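Local coordinates for cytidylyltransferase (Leptospira borgpetersenii serovar Hardjo-bovis, PDB 6OEW), which probably transfers a nucleotidyl group, as a metal-binding member of the cytidylyltransferase family with a GT-A-type fold, at residues A[16-21]-A[59-64]; A[42-47]-A[109-114]; A[133-138]-A[147-152]. One frame throughout, in Å; residues are numbered along the deposited sequence. Where two conformers were deposited one is given.

Contact 1: residues A[16-21]-A[59-64]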
loop_
_atom_site.group_PDB
_atom_site.type_symbol
_atom_site.label_atom_id
_atom_site.label_comp_id
_atom_site.label_asym_id
_atom_site.label_seq_id
_atom_site.Cartn_x
_atom_site.Cartn_y
_atom_site.Cartn_z
ATOM N N GLN A 16 -3.513 1.749 -5.371
ATOM C CA GLN A 16 -4.882 1.455 -5.766
ATOM C C GLN A 16 -5.840 1.865 -4.654
ATOM O O GLN A 16 -5.632 1.546 -3.476
ATOM C CB GLN A 16 -5.049 -0.024 -6.121
ATOM C CG GLN A 16 -4.691 -0.975 -5.002
ATOM C CD GLN A 16 -5.057 -2.406 -5.337
ATOM O OE1 GLN A 16 -4.259 -3.147 -5.896
ATOM N NE2 GLN A 16 -6.288 -2.797 -4.997
ATOM N N ALA A 17 -6.873 2.612 -5.023
ATOM C CA ALA A 17 -7.834 3.082 -4.033
ATOM C C ALA A 17 -9.154 3.313 -4.737
ATOM O O ALA A 17 -9.177 3.722 -5.899
ATOM C CB ALA A 17 -7.390 4.385 -3.359
ATOM N N ARG A 18 -10.252 3.032 -4.036
ATOM C CA ARG A 18 -11.575 3.280 -4.591
ATOM C C ARG A 18 -12.570 3.473 -3.458
ATOM O O ARG A 18 -12.385 2.962 -2.348
ATOM C CB ARG A 18 -12.064 2.136 -5.498
ATOM C CG ARG A 18 -12.398 0.865 -4.727
ATOM C CD ARG A 18 -12.744 -0.275 -5.670
ATOM N NE ARG A 18 -14.001 -0.036 -6.379
ATOM C CZ ARG A 18 -14.586 -0.912 -7.192
ATOM N NH1 ARG A 18 -14.020 -2.091 -7.419
ATOM N NH2 ARG A 18 -15.743 -0.605 -7.781
ATOM N N MET A 19 -13.635 4.225 -3.765
ATOM C CA MET A 19 -14.695 4.464 -2.791
ATOM C C MET A 19 -15.512 3.202 -2.564
ATOM O O MET A 19 -15.858 2.876 -1.423
ATOM C CB MET A 19 -15.600 5.613 -3.268
ATOM C CG MET A 19 -14.912 7.003 -3.190
ATOM S SD MET A 19 -14.691 7.572 -1.484
ATOM C CE MET A 19 -16.418 8.037 -1.130
ATOM N N GLY A 20 -15.802 2.464 -3.632
ATOM C CA GLY A 20 -16.605 1.258 -3.518
ATOM C C GLY A 20 -15.804 0.049 -3.084
ATOM O O GLY A 20 -15.939 -1.029 -3.676
ATOM N N SER A 21 -14.956 0.218 -2.064
ATOM C CA SER A 21 -14.152 -0.892 -1.580
ATOM C C SER A 21 -15.044 -2.000 -1.031
ATOM O O SER A 21 -16.140 -1.760 -0.525
ATOM C CB SER A 21 -13.150 -0.421 -0.506
ATOM O OG SER A 21 -13.760 0.332 0.563
ATOM N N THR A 59 -11.024 3.783 -10.148
ATOM C CA THR A 59 -11.900 3.348 -11.226
ATOM C C THR A 59 -12.473 4.552 -11.963
ATOM O O THR A 59 -12.315 5.702 -11.551
ATOM C CB THR A 59 -13.072 2.482 -10.722
ATOM O OG1 THR A 59 -14.144 3.349 -10.348
ATOM C CG2 THR A 59 -12.662 1.640 -9.499
ATOM N N GLU A 60 -13.187 4.257 -13.038
ATOM C CA GLU A 60 -13.875 5.254 -13.845
ATOM C C GLU A 60 -15.287 5.539 -13.357
ATOM O O GLU A 60 -15.987 6.358 -13.970
ATOM C CB GLU A 60 -13.934 4.796 -15.305
ATOM C CG GLU A 60 -12.541 4.535 -15.905
ATOM C CD GLU A 60 -12.593 4.253 -17.402
ATOM O OE1 GLU A 60 -12.033 3.226 -17.854
ATOM O OE2 GLU A 60 -13.197 5.066 -18.123
ATOM N N GLU A 61 -15.719 4.880 -12.288
ATOM C CA GLU A 61 -17.069 5.096 -11.791
ATOM C C GLU A 61 -17.184 6.480 -11.162
ATOM O O GLU A 61 -16.228 7.014 -10.589
ATOM C CB GLU A 61 -17.446 4.001 -10.796
ATOM C CG GLU A 61 -17.584 2.641 -11.477
ATOM C CD GLU A 61 -17.920 1.515 -10.524
ATOM O OE1 GLU A 61 -18.302 1.782 -9.363
ATOM O OE2 GLU A 61 -17.809 0.346 -10.951
ATOM N N ASN A 62 -18.381 7.065 -11.294
ATOM C CA ASN A 62 -18.613 8.432 -10.825
ATOM C C ASN A 62 -18.249 8.613 -9.355
ATOM O O ASN A 62 -17.777 9.689 -8.965
ATOM C CB ASN A 62 -20.074 8.822 -11.070
ATOM C CG ASN A 62 -20.346 9.148 -12.540
ATOM O OD1 ASN A 62 -19.461 9.623 -13.263
ATOM N ND2 ASN A 62 -21.561 8.889 -12.982
ATOM N N ILE A 63 -18.431 7.580 -8.530
ATOM C CA ILE A 63 -18.171 7.751 -7.105
ATOM C C ILE A 63 -16.702 8.046 -6.865
ATOM O O ILE A 63 -16.341 8.686 -5.872
ATOM C CB ILE A 63 -18.626 6.518 -6.295
ATOM C CG1 ILE A 63 -18.444 6.788 -4.804
ATOM C CG2 ILE A 63 -17.855 5.271 -6.704
ATOM C CD1 ILE A 63 -19.602 6.478 -3.994
ATOM N N ASP A 64 -15.843 7.613 -7.768
ATOM C CA ASP A 64 -14.417 7.794 -7.571
ATOM C C ASP A 64 -13.930 9.137 -8.084
ATOM O O ASP A 64 -12.713 9.386 -8.080
ATOM C CB ASP A 64 -13.669 6.642 -8.215
ATOM C CG ASP A 64 -13.706 5.397 -7.348
ATOM O OD1 ASP A 64 -13.457 5.522 -6.126
ATOM O OD2 ASP A 64 -13.995 4.313 -7.872
HETATM O O HOH W 1 -15.419 2.480 -6.339
#

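Contact 2: residues A[42-47]-A[109-114]. With EDO (1,2-ethanediol), chain D.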
loop_
_atom_site.group_PDB
_atom_site.type_symbol
_atom_site.label_atom_id
_atom_site.label_comp_id
_atom_site.label_asym_id
_atom_site.label_seq_id
_atom_site.Cartn_x
_atom_site.Cartn_y
_atom_site.Cartn_z
ATOM N N LEU A 42 -1.158 9.880 1.417
ATOM C CA LEU A 42 -0.389 10.612 0.423
ATOM C C LEU A 42 0.607 11.557 1.092
ATOM O O LEU A 42 1.758 11.654 0.660
ATOM C CB LEU A 42 -1.339 11.360 -0.513
ATOM C CG LEU A 42 -2.250 10.474 -1.386
ATOM C CD1 LEU A 42 -3.160 11.320 -2.263
ATOM C CD2 LEU A 42 -1.423 9.538 -2.264
ATOM N N GLU A 43 0.198 12.225 2.174
ATOM C CA GLU A 43 1.130 13.098 2.889
ATOM C C GLU A 43 2.305 12.312 3.465
ATOM O O GLU A 43 3.446 12.795 3.454
ATOM C CB GLU A 43 0.405 13.860 3.996
ATOM C CG GLU A 43 -0.536 14.917 3.470
ATOM C CD GLU A 43 -1.006 15.849 4.552
ATOM O OE1 GLU A 43 -0.181 16.284 5.376
ATOM O OE2 GLU A 43 -2.215 16.133 4.591
ATOM N N ARG A 44 2.052 11.092 3.957
ATOM C CA ARG A 44 3.139 10.258 4.464
ATOM C C ARG A 44 4.076 9.809 3.347
ATOM O O ARG A 44 5.294 9.709 3.549
ATOM C CB ARG A 44 2.556 9.064 5.218
ATOM C CG ARG A 44 2.044 9.489 6.596
ATOM C CD ARG A 44 1.475 8.338 7.399
ATOM N NE ARG A 44 2.461 7.306 7.743
ATOM C CZ ARG A 44 3.356 7.392 8.725
ATOM N NH1 ARG A 44 3.456 8.485 9.480
ATOM N NH2 ARG A 44 4.167 6.368 8.958
ATOM N N LEU A 45 3.540 9.553 2.162
ATOM C CA LEU A 45 4.380 9.137 1.045
ATOM C C LEU A 45 5.147 10.295 0.418
ATOM O O LEU A 45 6.088 10.048 -0.343
ATOM C CB LEU A 45 3.524 8.439 -0.010
ATOM C CG LEU A 45 3.006 7.084 0.450
ATOM C CD1 LEU A 45 1.901 6.597 -0.478
ATOM C CD2 LEU A 45 4.130 6.096 0.438
ATOM N N LYS A 46 4.769 11.544 0.714
ATOM C CA LYS A 46 5.554 12.680 0.241
ATOM C C LYS A 46 6.971 12.657 0.789
ATOM O O LYS A 46 7.855 13.287 0.200
ATOM C CB LYS A 46 4.881 14.003 0.619
ATOM N N PHE A 47 7.209 11.953 1.899
ATOM C CA PHE A 47 8.548 11.875 2.478
ATOM C C PHE A 47 9.435 10.830 1.805
ATOM O O PHE A 47 10.620 10.739 2.147
ATOM C CB PHE A 47 8.455 11.576 3.979
ATOM C CG PHE A 47 7.799 12.682 4.782
ATOM C CD1 PHE A 47 8.531 13.789 5.195
ATOM C CD2 PHE A 47 6.453 12.616 5.114
ATOM C CE1 PHE A 47 7.942 14.802 5.927
ATOM C CE2 PHE A 47 5.863 13.634 5.847
ATOM C CZ PHE A 47 6.607 14.723 6.251
ATOM N N CYS A 109 -3.964 1.374 3.730
ATOM C CA CYS A 109 -2.753 1.426 4.549
ATOM C C CYS A 109 -2.331 2.870 4.815
ATOM O O CYS A 109 -1.223 3.286 4.441
ATOM C CB CYS A 109 -1.623 0.668 3.862
ATOM S SG CYS A 109 -1.914 -1.093 3.709
ATOM N N PRO A 110 -3.172 3.648 5.495
ATOM C CA PRO A 110 -2.891 5.083 5.628
ATOM C C PRO A 110 -1.644 5.420 6.430
ATOM O O PRO A 110 -1.153 6.546 6.289
ATOM C CB PRO A 110 -4.145 5.611 6.330
ATOM C CG PRO A 110 -4.631 4.429 7.123
ATOM C CD PRO A 110 -4.431 3.286 6.178
ATOM N N LEU A 111 -1.137 4.527 7.288
ATOM C CA LEU A 111 0.044 4.821 8.099
ATOM C C LEU A 111 1.315 4.239 7.507
ATOM O O LEU A 111 2.326 4.130 8.219
ATOM C CB LEU A 111 -0.125 4.323 9.536
ATOM C CG LEU A 111 -1.381 4.853 10.250
ATOM C CD1 LEU A 111 -1.370 4.511 11.715
ATOM C CD2 LEU A 111 -1.543 6.356 10.072
ATOM N N ILE A 112 1.283 3.876 6.220
ATOM C CA ILE A 112 2.461 3.354 5.536
ATOM C C ILE A 112 3.665 4.245 5.818
ATOM O O ILE A 112 3.547 5.474 5.894
ATOM C CB ILE A 112 2.163 3.247 4.029
ATOM C CG1 ILE A 112 3.186 2.345 3.338
ATOM C CG2 ILE A 112 2.006 4.659 3.380
ATOM C CD1 ILE A 112 2.876 0.862 3.491
ATOM N N ASP A 113 4.826 3.617 6.008
ATOM C CA ASP A 113 6.052 4.308 6.415
ATOM C C ASP A 113 6.963 4.425 5.198
ATOM O O ASP A 113 7.359 3.409 4.610
ATOM C CB ASP A 113 6.742 3.560 7.561
ATOM C CG ASP A 113 8.023 4.263 8.071
ATOM O OD1 ASP A 113 8.714 4.946 7.293
ATOM O OD2 ASP A 113 8.357 4.113 9.258
ATOM N N SER A 114 7.271 5.663 4.803
ATOM C CA SER A 114 8.048 5.849 3.582
ATOM C C SER A 114 9.485 5.362 3.749
ATOM O O SER A 114 10.133 5.005 2.750
ATOM C CB SER A 114 8.001 7.320 3.155
ATOM O OG SER A 114 8.791 8.130 4.028
HETATM C C1 EDO D . 7.576 9.278 7.405
HETATM O O1 EDO D . 8.699 8.874 6.604
HETATM C C2 EDO D . 6.379 8.347 7.180
HETATM O O2 EDO D . 6.098 8.249 5.775
HETATM O O HOH W 2 11.354 7.882 3.448
#

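Contact 3: residues A[133-138]-A[147-152]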
loop_
_atom_site.group_PDB
_atom_site.type_symbol
_atom_site.label_atom_id
_atom_site.label_comp_id
_atom_site.label_asym_id
_atom_site.label_seq_id
_atom_site.Cartn_x
_atom_site.Cartn_y
_atom_site.Cartn_z
ATOM N N PHE A 133 10.544 -9.722 -7.710
ATOM C CA PHE A 133 9.402 -9.535 -6.817
ATOM C C PHE A 133 9.898 -9.507 -5.378
ATOM O O PHE A 133 10.486 -10.485 -4.898
ATOM C CB PHE A 133 8.409 -10.671 -7.027
ATOM C CG PHE A 133 7.078 -10.456 -6.364
ATOM C CD1 PHE A 133 5.993 -10.056 -7.112
ATOM C CD2 PHE A 133 6.911 -10.695 -5.009
ATOM C CE1 PHE A 133 4.736 -9.875 -6.517
ATOM C CE2 PHE A 133 5.664 -10.522 -4.400
ATOM C CZ PHE A 133 4.587 -10.101 -5.143
ATOM N N LEU A 134 9.656 -8.397 -4.689
ATOM C CA LEU A 134 10.018 -8.236 -3.282
ATOM C C LEU A 134 8.748 -7.876 -2.513
ATOM O O LEU A 134 8.037 -6.944 -2.902
ATOM C CB LEU A 134 11.088 -7.152 -3.103
ATOM C CG LEU A 134 11.555 -6.853 -1.667
ATOM C CD1 LEU A 134 12.200 -8.077 -1.024
ATOM C CD2 LEU A 134 12.458 -5.636 -1.551
ATOM N N THR A 135 8.467 -8.609 -1.431
ATOM C CA THR A 135 7.297 -8.322 -0.593
ATOM C C THR A 135 7.696 -8.354 0.873
ATOM O O THR A 135 8.655 -9.024 1.260
ATOM C CB THR A 135 6.136 -9.331 -0.857
ATOM O OG1 THR A 135 5.025 -9.063 0.019
ATOM C CG2 THR A 135 6.582 -10.768 -0.638
ATOM N N ASN A 136 6.963 -7.601 1.696
ATOM C CA ASN A 136 7.042 -7.727 3.145
ATOM C C ASN A 136 5.745 -8.280 3.729
ATOM O O ASN A 136 5.545 -8.223 4.946
ATOM C CB ASN A 136 7.376 -6.369 3.791
ATOM C CG ASN A 136 6.169 -5.399 3.759
ATOM O OD1 ASN A 136 5.113 -5.691 3.136
ATOM N ND2 ASN A 136 6.315 -4.260 4.423
ATOM N N CYS A 137 4.847 -8.802 2.884
ATOM C CA CYS A 137 3.554 -9.221 3.407
ATOM C C CYS A 137 3.127 -10.583 2.874
ATOM O O CYS A 137 1.923 -10.867 2.822
ATOM C CB CYS A 137 2.489 -8.146 3.113
ATOM S SG CYS A 137 2.256 -7.742 1.360
ATOM N N PHE A 138 4.079 -11.436 2.480
ATOM C CA PHE A 138 3.781 -12.856 2.324
ATOM C C PHE A 138 3.881 -13.467 3.714
ATOM O O PHE A 138 2.884 -13.526 4.442
ATOM C CB PHE A 138 4.733 -13.510 1.326
ATOM C CG PHE A 138 4.404 -14.947 1.013
ATOM C CD1 PHE A 138 3.178 -15.296 0.483
ATOM C CD2 PHE A 138 5.353 -15.942 1.205
ATOM C CE1 PHE A 138 2.889 -16.617 0.189
ATOM C CE2 PHE A 138 5.064 -17.264 0.903
ATOM C CZ PHE A 138 3.840 -17.596 0.393
ATOM N N ASP A 147 1.843 -3.019 4.276
ATOM C CA ASP A 147 2.109 -3.942 3.171
ATOM C C ASP A 147 2.731 -3.217 1.988
ATOM O O ASP A 147 2.218 -2.191 1.522
ATOM C CB ASP A 147 0.823 -4.627 2.696
ATOM C CG ASP A 147 0.091 -5.394 3.791
ATOM O OD1 ASP A 147 0.440 -5.300 4.985
ATOM O OD2 ASP A 147 -0.873 -6.092 3.425
ATOM N N ILE A 148 3.833 -3.772 1.491
ATOM C CA ILE A 148 4.550 -3.228 0.348
ATOM C C ILE A 148 4.939 -4.395 -0.533
ATOM O O ILE A 148 5.497 -5.385 -0.045
ATOM C CB ILE A 148 5.802 -2.442 0.794
ATOM C CG1 ILE A 148 5.401 -1.248 1.679
ATOM C CG2 ILE A 148 6.605 -2.004 -0.431
ATOM C CD1 ILE A 148 6.584 -0.643 2.553
ATOM N N GLU A 149 4.636 -4.290 -1.816
ATOM C CA GLU A 149 5.080 -5.231 -2.827
ATOM C C GLU A 149 5.763 -4.436 -3.919
ATOM O O GLU A 149 5.310 -3.344 -4.272
ATOM C CB GLU A 149 3.890 -6.049 -3.408
ATOM C CG GLU A 149 3.191 -6.839 -2.328
ATOM C CD GLU A 149 1.736 -7.148 -2.654
ATOM O OE1 GLU A 149 1.026 -6.246 -3.155
ATOM O OE2 GLU A 149 1.324 -8.297 -2.392
ATOM N N ILE A 150 6.884 -4.954 -4.408
ATOM C CA ILE A 150 7.663 -4.316 -5.461
ATOM C C ILE A 150 7.926 -5.343 -6.543
ATOM O O ILE A 150 8.432 -6.432 -6.253
ATOM C CB ILE A 150 8.993 -3.757 -4.918
ATOM C CG1 ILE A 150 8.706 -2.865 -3.692
ATOM C CG2 ILE A 150 9.681 -2.984 -6.012
ATOM C CD1 ILE A 150 10.004 -2.348 -2.987
ATOM N N PHE A 151 7.615 -4.998 -7.790
ATOM C CA PHE A 151 7.919 -5.921 -8.869
ATOM C C PHE A 151 8.163 -5.164 -10.163
ATOM O O PHE A 151 7.778 -3.999 -10.311
ATOM C CB PHE A 151 6.807 -6.958 -9.044
ATOM C CG PHE A 151 5.420 -6.376 -8.969
ATOM C CD1 PHE A 151 4.829 -5.824 -10.095
ATOM C CD2 PHE A 151 4.714 -6.381 -7.778
ATOM C CE1 PHE A 151 3.535 -5.285 -10.033
ATOM C CE2 PHE A 151 3.443 -5.845 -7.702
ATOM C CZ PHE A 151 2.845 -5.294 -8.821
ATOM N N THR A 152 8.838 -5.842 -11.091
ATOM C CA THR A 152 9.184 -5.257 -12.378
ATOM C C THR A 152 7.960 -5.208 -13.280
ATOM O O THR A 152 7.014 -5.986 -13.132
ATOM C CB THR A 152 10.291 -6.050 -13.089
ATOM O OG1 THR A 152 9.836 -7.373 -13.402
ATOM C CG2 THR A 152 11.560 -6.135 -12.226
HETATM O O HOH W 3 3.192 -10.273 -1.629
#

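Contact 1: residues A[16-21]-A[59-64]
The loop after strand 11-16, whose counterpart in related nucleotidyltransferases typically contributes to the nucleotide site, is held through Arg18 and Met19 to Asp64, just ahead of helix 65-73. It is a good example of one carboxylate organising two loops. Asp64 OD1 offers its syn lone pair to Met19 N at 2.7 Å, in a nearly straight bond (165° at the hydrogen), and also bonds to Thr67. Asp64 OD2 receives the Thr59 hydroxyl, OG1 to OD2 2.7 Å, on the anti lone pair. Thr59 OG1 in turn accepts from Glu61 N in an ST turn, which holds the hydroxyl; with Met19 N it helps fix the carboxylate's rotation. A water donates to Asp64 OD2 at 2.8 Å and accepts from Arg18 NE at 2.9 Å and from Gly20 N. The Arg18 chain bends at chi3 (-68°), which turns NE toward this water. Its guanidinium lies between Thr59 CG2, 3.7 Å above one face, and Gly20 O, 3.4 Å from the opposite face; both are displaced toward the rim. A salt bridge from Arg18 NH2 to Glu61 is long, and doubtful because Glu61 has two conformers. Alongside, Met19 CB presses tightly on Ile63 CG1 at 3.4 Å. Around this junction, Ala17 bonds by its backbone to Leu57 of strand 54-59, Gln16 pairs with strand 101-106, and Met19 leans on Lys66 and Thr67 of helix 65-73.

Contact 2: residues A[42-47]-A[109-114]
Arg44, near the end of helix 37-45, reaches across to the carbonyl groups of Leu111 and Ile112 in the loop that leads from strand 101-106 to helix 114-126, and this is the tight part of the contact. Arg44 NE donates to Ile112 O at 2.8 Å from above the carbonyl plane, 41° out of it, and the oxygen is itself tilted 25° from the guanidinium plane. Arg44 NH2 adds weaker bonds, to Leu111 O at 3.0 Å and to Ile112 O. The bend at chi3 (64°) swings NE toward these oxygens, while Arg44 CD packs on Pro110 O at 3.4 Å; that oxygen is buried and has no polar partner in the model. Beside this grip the Leu45 side chain runs obliquely over that of Ile112, CD2 to CG2 3.9 Å, an apolar seam that continues toward Ile15.

On the solvent side the two segments meet less directly, through an ethanediol and a water. The ethanediol, probably from the crystallisation liquor, lays C2 over a guanidinium face. Its O2 donates to Arg44 O at 2.8 Å and accepts from Ser114 N at 3.0 Å, while O1 donates to Ser114 OG at 2.7 Å. The water bridges Ser114 OG and Phe47 O, and Phe47 itself is exposed.

Asp113 caps the start of helix 114-126 through Lys115 N and also binds Tyr224 N. With NH1 bonded to Phe222 O, the buried Arg44 charge is met by backbone oxygens and, in a cation-pi contact, the Phe222 ring; the nearby Asp113 carboxylate, not in contact with it, would probably add electrostatic stabilisation.

Contact 3: residues A[133-138]-A[147-152]
The rings of Phe133 and Phe151 lie side by side on one face of the sheet, pointing the same way, with planes only 10° apart but slid so far that they barely overlap; their centroids are 5.7 Å apart. Phe133 CE1 meets Phe151 CD2 at 3.7 Å, oblique to both rings. In the plane of the Phe133 ring, at its edge, lie Thr135 CG2 and a water. That water accepts from Thr135 OG1 at 2.7 Å and donates to Glu149 OE2 at 2.8 Å, linking the side chains of a non-hydrogen-bonded pair, while Glu149 OE1 makes a salt bridge with Arg104.

Strands 133-135 and 149-152 run antiparallel. Leu134 and Ile150 form the hydrogen-bonded pair, Leu134 N to Ile150 O 2.8 Å and Ile150 N to Leu134 O 2.7 Å, and send their side chains to the other face, where Ile150 packs on helix 114-126. Beyond the regular strand the ladder changes character: Asn136 N still reaches Ile148 O, but the return bond is made by a side chain, with Ile148 N donating to Asn136 OD1 at 2.8 Å from 37° above the amide plane. A chi1 of 73° places Asn136 CG between the backbone N and the carbonyl carbon, and so near Ile148 N; ND2 bonds to Met146 O. Thr135 OG1 accepts from Cys137 N in an ST turn, and Cys137 SG rests against Asp147 CB.

Asp147 forms a salt bridge with Arg140, and its side chain comes within about 6 Å of a bound magnesium ion. The Asn136 amide thus replaces a backbone carbonyl as acceptor, carrying the pairing on toward Asp147 and the metal, while Arg104 and the water satisfy the Glu149 carboxylate.

How the contacts relate
The three contacts differ in burial and in chemistry. Contact 1 is partly buried and lies toward the periphery, joining two loops through a carboxylate and a water. Contacts 2 and 3 are buried: the former fastens a helix to a loop with an arginine on main-chain oxygens, the latter is a strand pair sustained by backbone bonds, one side-chain amide and apolar packing. Contacts 2 and 3 touch, Ile112 CD1 lying 3.7 Å from Asp147 O, whereas contact 1 stays about 7 Å from either at the nearest atoms. Strand 101-106 is the shared neighbour: Gln16 and Glu149 pair with it, and 109-114 follows it, directly after the magnesium-binding Asp108.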